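Local atomic coordinates of putative exported protein (Bordetella pertussis Tohama I, PDB entry 2PFZ), a protein that binds pyroglutamic acid as an extracytoplasmic solute receptor and probably delivers it to a tripartite ATP-independent periplasmic transporter. Residues A11-V16 with V117-Q122; I61-L66 with P206-L211; G186-T191 with S248-Q253. All coordinates share one frame; numbering follows the deposited sequence.

Interaction 1 (A11-V16 with V117-Q122); sequences ASNLHV and VAWPPQ. With PCA (pyroglutamic acid), chain B.
H15 sets the edge of its imidazole against one face of the W119 indole, while bound pyroglutamic acid lies on the opposite face. The two rings form an edge-to-face pair. The centroid of the H15 ring is 4.1 Å from that of the five-membered ring of W119, and the planes are 58° apart. W119 can be followed outward. CB and CG lie at packing distance from PCA OE, the carbonyl oxygen of the ligand ring. H15 NE2 stands over the five-membered part of one indole face, 3.3 Å from W119 CE2. NE1 is hydrogen-bonded to N208, a bond that, with the packing on both faces, would limit rotation of the indole. CE3 reaches the ligand, with W119 CE3 3.2 Å from PCA OE. At the tip, CZ3 and CH2 meet the ligand nitrogen and the side-chain amide of N13, the residue just before helix 14-30. The tryptophan thus forms a wall of the pocket and is itself backed by histidine. Next to NE2 in the ring, H15 CE1 lies 3.5 Å from V117 CG2. L14 and P120 meet tip to tip, with L14 CD2 3.9 Å from P120 CG. The contact is buried. It joins the start of helix 14-30 to the end of strand 111-118, with S184 of helix 183-188 touching N13, L14 and W119, and helix 222-256 packing on V117, A118 and P120.

Interaction 2 (I61-L66 with P206-L211); sequences IGEILL and PKNAVL
Strands 61-65 and 207-211 pair antiparallel, their axes 4.5 Å apart at closest approach and their directions at 156°. They form part of a three-stranded antiparallel sheet in this periplasmic solute-binding fold, with strand 207-213 in the middle. G62 with L211 and I64 with A209 are hydrogen-bonded pairs. E63 with V210 and L65 with N208 are non-hydrogen-bonded pairs. Past the end of strand 61-65, L66 N still bonds to K207 O at 3.1 Å. On the face that carries I64, A209 and L211, the contacts are apolar. I64 CD1 meets L211 CD1 at 4.0 Å, and L66 CD2 lies 3.7 Å from A209 CB. L66 CD1 packs on K207 CE, and the amine of that lysine goes on to a salt bridge with D79. The other face carries E63, L65, N208 and V210. Here helix 14-30 covers the sheet through H15 and L19. E63 CG is anti to the backbone N (chi1 -171°), and the extended chain reaches N208. E63 OE1 is held by T7, and N208 OD1 by W119. N208 ND2 gives a weak hydrogen bond to E63 OE2 at 2.9 Å, with carboxylate and amide planes 76° apart.

Interaction 3 (G186-T191 with S248-Q253); sequences GFDTKT and SWYKEQ
F187 packs its side chain between Y250, W249 and Q253 of helix 222-256. This is the tight part of the contact. F187 CG is anti to the backbone N (chi1 -173°), and CB and the near part of the ring lie against Y250. F187 CB is 3.5 Å from Y250 CD1. The rings of F187 and Y250 are inclined at 54°, with centroids 5.7 Å apart. W249 comes in over one face of the phenylalanine and turns the edge of its six-membered ring to it. That edge-to-face pair has its planes at 74°, and F187 CZ is 3.9 Å from W249 CH2. The far rim of the F187 ring also meets Q253 CB. Together F187, W249 and Y250 make an aromatic cluster. F187 stands close to the end of helix 183-188, which closes in a Schellman motif. K190, with positive phi, is its C-prime residue. T191 N bonds to G186 O, and K190 N bonds to F187 O. The polar side is looser and is bridged by water. D188 OD1 comes only to 4.2 Å from Y250 CE1, and two waters link the carboxylate to the phenol. Water 1 donates to D188 OD1 and accepts from Y250 OH, at 2.6 Å from the phenol oxygen. Water 2 donates both to D188 OD2 and to Y250 OH. The D188 side chain also touches S12 and N13, while W249 lies exposed at the outer margin of the cluster.

Interactions 1 and 2 meet directly, with centres 11 Å apart. The hydrogen bond between W119 NE1 and N208 OD1 is 2.8 Å long, and W119 N is also 2.8 Å from P206 O. Strands 111-118 and 207-213 are neighbours in one sheet. The two contacts also share the pyroglutamic acid pocket: W119 and Q122 come from interaction 1 and P206 from interaction 2. Interaction 3 is further out, its centre about 12 Å from that of interaction 1. They touch where N13 CA is 3.6 Å from D188 OD2. The side chain of D188 is about 8 Å from the ligand. Interactions 2 and 3 do not touch; their nearest atoms are about 11 Å apart.

Interaction 1 (A11-V16 with V117-Q122)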
loop_
_atom_site.group_PDB
_atom_site.type_symbol
_atom_site.label_atom_id
_atom_site.label_comp_id
_atom_site.label_asym_id
_atom_site.label_seq_id
_atom_site.Cartn_x
_atom_site.Cartn_y
_atom_site.Cartn_z
ATOM N N ALA A 11 -0.342 -15.556 1.144
ATOM C CA ALA A 11 0.709 -16.073 0.290
ATOM C C ALA A 11 0.482 -15.770 -1.199
ATOM O O ALA A 11 1.444 -15.542 -1.929
ATOM C CB ALA A 11 0.887 -17.592 0.510
ATOM N N SER A 12 -0.778 -15.742 -1.639
ATOM C CA SER A 12 -1.088 -15.517 -3.056
ATOM C C SER A 12 -0.945 -14.050 -3.481
ATOM O O SER A 12 -0.940 -13.729 -4.673
ATOM C CB SER A 12 -2.469 -16.069 -3.423
ATOM O OG SER A 12 -3.483 -15.456 -2.662
ATOM N N ASN A 13 -0.796 -13.162 -2.507
ATOM C CA ASN A 13 -0.668 -11.741 -2.805
ATOM C C ASN A 13 0.692 -11.375 -3.428
ATOM O O ASN A 13 1.759 -11.892 -3.011
ATOM C CB ASN A 13 -0.994 -10.937 -1.552
ATOM C CG ASN A 13 -0.658 -9.462 -1.683
ATOM O OD1 ASN A 13 -1.489 -8.643 -2.112
ATOM N ND2 ASN A 13 0.558 -9.120 -1.327
ATOM N N LEU A 14 0.644 -10.500 -4.434
ATOM C CA LEU A 14 1.841 -10.072 -5.179
ATOM C C LEU A 14 3.000 -9.585 -4.274
ATOM O O LEU A 14 4.165 -9.935 -4.526
ATOM C CB LEU A 14 1.491 -9.040 -6.286
ATOM C CG LEU A 14 1.153 -7.584 -5.901
ATOM C CD1 LEU A 14 2.397 -6.690 -5.852
ATOM C CD2 LEU A 14 0.082 -6.977 -6.820
ATOM N N HIS A 15 2.710 -8.813 -3.219
ATOM C CA HIS A 15 3.795 -8.364 -2.316
ATOM C C HIS A 15 4.443 -9.538 -1.580
ATOM O O HIS A 15 5.638 -9.514 -1.308
ATOM C CB HIS A 15 3.297 -7.381 -1.258
ATOM C CG HIS A 15 2.880 -6.053 -1.813
ATOM N ND1 HIS A 15 3.779 -5.062 -2.142
ATOM C CD2 HIS A 15 1.652 -5.567 -2.124
ATOM C CE1 HIS A 15 3.124 -4.014 -2.611
ATOM N NE2 HIS A 15 1.832 -4.294 -2.605
ATOM N N VAL A 16 3.637 -10.554 -1.251
ATOM C CA VAL A 16 4.120 -11.695 -0.455
ATOM C C VAL A 16 4.854 -12.697 -1.349
ATOM O O VAL A 16 5.884 -13.274 -0.941
ATOM C CB VAL A 16 2.982 -12.359 0.344
ATOM C CG1 VAL A 16 3.536 -13.419 1.298
ATOM C CG2 VAL A 16 2.224 -11.292 1.156
ATOM N N VAL A 117 7.319 -0.920 -2.455
ATOM C CA VAL A 117 6.675 -1.190 -3.729
ATOM C C VAL A 117 5.217 -0.781 -3.784
ATOM O O VAL A 117 4.503 -0.896 -2.809
ATOM C CB VAL A 117 6.971 -2.600 -4.385
ATOM C CG1 VAL A 117 8.018 -3.487 -3.630
ATOM C CG2 VAL A 117 5.736 -3.338 -4.866
ATOM N N ALA A 118 4.812 -0.270 -4.939
ATOM C CA ALA A 118 3.450 0.222 -5.109
ATOM C C ALA A 118 2.482 -0.919 -5.354
ATOM O O ALA A 118 2.759 -1.811 -6.145
ATOM C CB ALA A 118 3.382 1.204 -6.285
ATOM N N TRP A 119 1.345 -0.865 -4.665
ATOM C CA TRP A 119 0.157 -1.633 -5.029
ATOM C C TRP A 119 -0.338 -1.078 -6.376
ATOM O O TRP A 119 0.011 0.042 -6.752
ATOM C CB TRP A 119 -0.949 -1.400 -3.990
ATOM C CG TRP A 119 -0.798 -2.137 -2.678
ATOM C CD1 TRP A 119 -0.146 -1.703 -1.562
ATOM C CD2 TRP A 119 -1.370 -3.393 -2.352
ATOM N NE1 TRP A 119 -0.271 -2.620 -0.542
ATOM C CE2 TRP A 119 -1.005 -3.686 -1.010
ATOM C CE3 TRP A 119 -2.127 -4.324 -3.065
ATOM C CZ2 TRP A 119 -1.403 -4.853 -0.370
ATOM C CZ3 TRP A 119 -2.516 -5.491 -2.430
ATOM C CH2 TRP A 119 -2.163 -5.740 -1.089
ATOM N N PRO A 120 -1.158 -1.857 -7.108
ATOM C CA PRO A 120 -1.746 -1.350 -8.364
ATOM C C PRO A 120 -2.704 -0.152 -8.183
ATOM O O PRO A 120 -3.128 0.164 -7.061
ATOM C CB PRO A 120 -2.454 -2.576 -8.927
ATOM C CG PRO A 120 -1.693 -3.777 -8.237
ATOM C CD PRO A 120 -1.511 -3.268 -6.875
ATOM N N PRO A 121 -3.002 0.558 -9.288
ATOM C CA PRO A 121 -3.830 1.762 -9.193
ATOM C C PRO A 121 -5.204 1.499 -8.603
ATOM O O PRO A 121 -5.838 0.487 -8.922
ATOM C CB PRO A 121 -3.929 2.219 -10.647
ATOM C CG PRO A 121 -2.655 1.692 -11.274
ATOM C CD PRO A 121 -2.552 0.324 -10.681
ATOM N N GLN A 122 -5.622 2.380 -7.716
ATOM C CA GLN A 122 -6.788 2.108 -6.878
ATOM C C GLN A 122 -8.086 2.496 -7.529
ATOM O O GLN A 122 -8.249 3.644 -7.952
ATOM C CB GLN A 122 -6.667 2.838 -5.556
ATOM C CG GLN A 122 -5.337 2.509 -4.845
ATOM C CD GLN A 122 -5.317 1.180 -4.110
ATOM O OE1 GLN A 122 -4.597 0.246 -4.494
ATOM N NE2 GLN A 122 -6.050 1.100 -3.038
HETATM N N PCA B . -4.950 -3.578 -1.227
HETATM C CA PCA B . -4.683 -3.344 0.206
HETATM C CB PCA B . -4.089 -1.953 0.432
HETATM C CG PCA B . -4.031 -1.292 -0.932
HETATM C CD PCA B . -4.512 -2.361 -1.869
HETATM O OE PCA B . -4.500 -2.236 -3.103
HETATM C C PCA B . -6.020 -3.389 0.911
HETATM O O PCA B . -6.105 -3.546 2.136
HETATM O OXT PCA B . -7.050 -3.262 0.230
#

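Interaction 2 (I61-L66 with P206-L211)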
loop_
_atom_site.group_PDB
_atom_site.type_symbol
_atom_site.label_atom_id
_atom_site.label_comp_id
_atom_site.label_asym_id
_atom_site.label_seq_id
_atom_site.Cartn_x
_atom_site.Cartn_y
_atom_site.Cartn_z
ATOM N N ILE A 61 12.549 -7.169 11.047
ATOM C CA ILE A 61 12.193 -6.718 9.696
ATOM C C ILE A 61 10.693 -6.920 9.554
ATOM O O ILE A 61 10.124 -7.812 10.202
ATOM C CB ILE A 61 13.015 -7.543 8.658
ATOM C CG1 ILE A 61 12.703 -7.137 7.201
ATOM C CG2 ILE A 61 12.788 -9.049 8.862
ATOM C CD1 ILE A 61 13.881 -7.395 6.192
ATOM N N GLY A 62 10.020 -6.103 8.735
ATOM C CA GLY A 62 8.578 -6.227 8.626
ATOM C C GLY A 62 8.024 -5.380 7.497
ATOM O O GLY A 62 8.610 -4.368 7.145
ATOM N N GLU A 63 6.891 -5.802 6.945
ATOM C CA GLU A 63 6.246 -5.087 5.842
ATOM C C GLU A 63 5.030 -4.293 6.342
ATOM O O GLU A 63 4.127 -4.852 7.019
ATOM C CB GLU A 63 5.803 -6.067 4.756
ATOM C CG GLU A 63 5.334 -5.319 3.513
ATOM C CD GLU A 63 4.342 -6.067 2.685
ATOM O OE1 GLU A 63 3.418 -6.730 3.246
ATOM O OE2 GLU A 63 4.473 -5.939 1.452
ATOM N N ILE A 64 5.009 -2.999 6.032
ATOM C CA ILE A 64 3.881 -2.145 6.386
ATOM C C ILE A 64 3.266 -1.519 5.123
ATOM O O ILE A 64 3.879 -1.549 4.057
ATOM C CB ILE A 64 4.270 -0.980 7.349
ATOM C CG1 ILE A 64 5.350 -0.077 6.729
ATOM C CG2 ILE A 64 4.664 -1.487 8.772
ATOM C CD1 ILE A 64 5.279 1.356 7.218
ATOM N N LEU A 65 2.054 -0.984 5.266
ATOM C CA LEU A 65 1.415 -0.140 4.264
ATOM C C LEU A 65 1.635 1.266 4.776
ATOM O O LEU A 65 1.164 1.598 5.877
ATOM C CB LEU A 65 -0.091 -0.398 4.238
ATOM C CG LEU A 65 -0.912 0.514 3.324
ATOM C CD1 LEU A 65 -0.652 0.139 1.895
ATOM C CD2 LEU A 65 -2.406 0.412 3.712
ATOM N N LEU A 66 2.341 2.090 4.009
ATOM C CA LEU A 66 2.746 3.411 4.532
ATOM C C LEU A 66 1.555 4.204 5.043
ATOM O O LEU A 66 1.610 4.796 6.122
ATOM C CB LEU A 66 3.485 4.225 3.466
ATOM C CG LEU A 66 4.821 3.661 2.980
ATOM C CD1 LEU A 66 5.344 4.396 1.760
ATOM C CD2 LEU A 66 5.822 3.693 4.119
ATOM N N PRO A 206 -0.886 3.157 -3.555
ATOM C CA PRO A 206 -0.303 3.214 -2.223
ATOM C C PRO A 206 0.836 2.204 -2.146
ATOM O O PRO A 206 0.761 1.145 -2.763
ATOM C CB PRO A 206 -1.467 2.773 -1.326
ATOM C CG PRO A 206 -2.270 1.834 -2.167
ATOM C CD PRO A 206 -2.044 2.247 -3.625
ATOM N N LYS A 207 1.881 2.513 -1.386
ATOM C CA LYS A 207 3.024 1.584 -1.299
ATOM C C LYS A 207 3.054 0.823 0.013
ATOM O O LYS A 207 2.644 1.344 1.050
ATOM C CB LYS A 207 4.352 2.335 -1.472
ATOM C CG LYS A 207 4.487 3.104 -2.816
ATOM C CD LYS A 207 5.911 3.691 -3.040
ATOM C CE LYS A 207 6.272 4.698 -1.959
ATOM N NZ LYS A 207 5.238 5.781 -1.849
ATOM N N ASN A 208 3.540 -0.409 -0.052
ATOM C CA ASN A 208 4.092 -1.090 1.132
ATOM C C ASN A 208 5.563 -0.749 1.271
ATOM O O ASN A 208 6.197 -0.316 0.301
ATOM C CB ASN A 208 3.882 -2.602 1.017
ATOM C CG ASN A 208 2.434 -2.992 1.201
ATOM O OD1 ASN A 208 1.588 -2.147 1.504
ATOM N ND2 ASN A 208 2.132 -4.267 1.010
ATOM N N ALA A 209 6.112 -0.943 2.468
ATOM C CA ALA A 209 7.519 -0.717 2.703
ATOM C C ALA A 209 8.001 -1.822 3.610
ATOM O O ALA A 209 7.323 -2.204 4.577
ATOM C CB ALA A 209 7.757 0.635 3.390
ATOM N N VAL A 210 9.193 -2.317 3.308
ATOM C CA VAL A 210 9.829 -3.278 4.198
ATOM C C VAL A 210 10.834 -2.494 5.043
ATOM O O VAL A 210 11.748 -1.861 4.504
ATOM C CB VAL A 210 10.492 -4.405 3.410
ATOM C CG1 VAL A 210 11.338 -5.295 4.345
ATOM C CG2 VAL A 210 9.407 -5.229 2.696
ATOM N N LEU A 211 10.609 -2.516 6.356
ATOM C CA LEU A 211 11.392 -1.768 7.332
ATOM C C LEU A 211 12.276 -2.739 8.066
ATOM O O LEU A 211 11.917 -3.898 8.239
ATOM C CB LEU A 211 10.485 -1.099 8.356
ATOM C CG LEU A 211 9.253 -0.329 7.881
ATOM C CD1 LEU A 211 8.602 0.355 9.105
ATOM C CD2 LEU A 211 9.611 0.695 6.810
#

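Interaction 3 (G186-T191 with S248-Q253)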
loop_
_atom_site.group_PDB
_atom_site.type_symbol
_atom_site.label_atom_id
_atom_site.label_comp_id
_atom_site.label_asym_id
_atom_site.label_seq_id
_atom_site.Cartn_x
_atom_site.Cartn_y
_atom_site.Cartn_z
ATOM N N GLY A 186 -9.141 -7.185 -4.763
ATOM C CA GLY A 186 -10.453 -7.650 -5.248
ATOM C C GLY A 186 -10.445 -9.117 -5.617
ATOM O O GLY A 186 -11.319 -9.879 -5.193
ATOM N N PHE A 187 -9.453 -9.521 -6.409
ATOM C CA PHE A 187 -9.329 -10.914 -6.824
ATOM C C PHE A 187 -9.024 -11.838 -5.646
ATOM O O PHE A 187 -9.702 -12.861 -5.459
ATOM C CB PHE A 187 -8.249 -11.062 -7.898
ATOM C CG PHE A 187 -8.180 -12.431 -8.502
ATOM C CD1 PHE A 187 -9.078 -12.808 -9.501
ATOM C CD2 PHE A 187 -7.216 -13.340 -8.082
ATOM C CE1 PHE A 187 -9.016 -14.092 -10.068
ATOM C CE2 PHE A 187 -7.143 -14.622 -8.649
ATOM C CZ PHE A 187 -8.049 -14.985 -9.651
ATOM N N ASP A 188 -8.016 -11.483 -4.855
ATOM C CA ASP A 188 -7.535 -12.370 -3.788
ATOM C C ASP A 188 -8.539 -12.615 -2.658
ATOM O O ASP A 188 -8.376 -13.558 -1.868
ATOM C CB ASP A 188 -6.233 -11.836 -3.193
ATOM C CG ASP A 188 -5.041 -11.992 -4.118
ATOM O OD1 ASP A 188 -5.043 -12.829 -5.052
ATOM O OD2 ASP A 188 -4.071 -11.266 -3.891
ATOM N N THR A 189 -9.557 -11.765 -2.568
ATOM C CA THR A 189 -10.577 -11.878 -1.530
ATOM C C THR A 189 -11.898 -12.344 -2.141
ATOM O O THR A 189 -12.945 -12.385 -1.463
ATOM C CB THR A 189 -10.784 -10.541 -0.770
ATOM O OG1 THR A 189 -11.184 -9.501 -1.683
ATOM C CG2 THR A 189 -9.517 -10.135 0.020
ATOM N N LYS A 190 -11.834 -12.712 -3.423
ATOM C CA LYS A 190 -13.010 -13.073 -4.216
ATOM C C LYS A 190 -14.152 -12.075 -4.053
ATOM O O LYS A 190 -15.299 -12.464 -3.813
ATOM C CB LYS A 190 -13.462 -14.504 -3.874
ATOM C CG LYS A 190 -12.465 -15.548 -4.315
ATOM C CD LYS A 190 -13.166 -16.834 -4.746
ATOM C CE LYS A 190 -13.322 -17.806 -3.598
ATOM N NZ LYS A 190 -12.231 -18.809 -3.648
ATOM N N THR A 191 -13.819 -10.787 -4.195
ATOM C CA THR A 191 -14.779 -9.668 -4.072
ATOM C C THR A 191 -15.915 -9.775 -5.097
ATOM O O THR A 191 -17.036 -9.347 -4.843
ATOM C CB THR A 191 -14.039 -8.306 -4.169
ATOM O OG1 THR A 191 -13.333 -8.106 -2.951
ATOM C CG2 THR A 191 -14.998 -7.116 -4.338
ATOM N N SER A 248 -3.042 -5.845 -15.244
ATOM C CA SER A 248 -3.955 -6.188 -16.344
ATOM C C SER A 248 -4.495 -7.599 -16.167
ATOM O O SER A 248 -5.651 -7.837 -16.444
ATOM C CB SER A 248 -3.303 -6.040 -17.717
ATOM O OG SER A 248 -2.091 -6.763 -17.752
ATOM N N TRP A 249 -3.667 -8.527 -15.679
ATOM C CA TRP A 249 -4.128 -9.903 -15.442
ATOM C C TRP A 249 -5.271 -9.928 -14.434
ATOM O O TRP A 249 -6.259 -10.635 -14.636
ATOM C CB TRP A 249 -2.960 -10.815 -15.015
ATOM C CG TRP A 249 -3.319 -12.283 -14.949
ATOM C CD1 TRP A 249 -3.174 -13.214 -15.934
ATOM C CD2 TRP A 249 -3.870 -12.969 -13.825
ATOM N NE1 TRP A 249 -3.611 -14.451 -15.494
ATOM C CE2 TRP A 249 -4.048 -14.322 -14.201
ATOM C CE3 TRP A 249 -4.253 -12.567 -12.533
ATOM C CZ2 TRP A 249 -4.589 -15.278 -13.331
ATOM C CZ3 TRP A 249 -4.783 -13.522 -11.660
ATOM C CH2 TRP A 249 -4.952 -14.865 -12.073
ATOM N N TYR A 250 -5.177 -9.129 -13.368
ATOM C CA TYR A 250 -6.219 -9.172 -12.347
ATOM C C TYR A 250 -7.511 -8.604 -12.892
ATOM O O TYR A 250 -8.569 -9.171 -12.647
ATOM C CB TYR A 250 -5.826 -8.471 -11.041
ATOM C CG TYR A 250 -4.835 -9.242 -10.199
ATOM C CD1 TYR A 250 -5.194 -10.463 -9.572
ATOM C CD2 TYR A 250 -3.541 -8.759 -10.013
ATOM C CE1 TYR A 250 -4.266 -11.173 -8.809
ATOM C CE2 TYR A 250 -2.622 -9.451 -9.241
ATOM C CZ TYR A 250 -2.985 -10.650 -8.648
ATOM O OH TYR A 250 -2.040 -11.322 -7.913
ATOM N N LYS A 251 -7.421 -7.490 -13.618
ATOM C CA LYS A 251 -8.601 -6.855 -14.216
ATOM C C LYS A 251 -9.365 -7.801 -15.160
ATOM O O LYS A 251 -10.584 -7.917 -15.059
ATOM C CB LYS A 251 -8.231 -5.545 -14.927
ATOM C CG LYS A 251 -8.192 -4.345 -13.980
ATOM C CD LYS A 251 -7.098 -3.349 -14.283
ATOM C CE LYS A 251 -7.012 -2.948 -15.716
ATOM N NZ LYS A 251 -6.215 -1.681 -15.864
ATOM N N GLU A 252 -8.638 -8.488 -16.041
ATOM C CA GLU A 252 -9.234 -9.432 -16.990
ATOM C C GLU A 252 -9.759 -10.675 -16.269
ATOM O O GLU A 252 -10.776 -11.231 -16.654
ATOM C CB GLU A 252 -8.224 -9.834 -18.081
ATOM C CG GLU A 252 -7.761 -8.683 -18.988
ATOM C CD GLU A 252 -8.905 -7.997 -19.703
ATOM O OE1 GLU A 252 -9.647 -8.683 -20.429
ATOM O OE2 GLU A 252 -9.072 -6.769 -19.523
ATOM N N GLN A 253 -9.083 -11.102 -15.208
ATOM C CA GLN A 253 -9.565 -12.241 -14.434
ATOM C C GLN A 253 -10.829 -11.878 -13.649
ATOM O O GLN A 253 -11.757 -12.654 -13.610
ATOM C CB GLN A 253 -8.454 -12.820 -13.545
ATOM C CG GLN A 253 -8.616 -14.305 -13.216
ATOM C CD GLN A 253 -8.276 -15.264 -14.367
ATOM O OE1 GLN A 253 -8.537 -16.465 -14.262
ATOM N NE2 GLN A 253 -7.699 -14.744 -15.456
HETATM O O HOH W 1 -2.972 -13.356 -6.570
HETATM O O HOH W 2 -2.067 -10.133 -5.537
#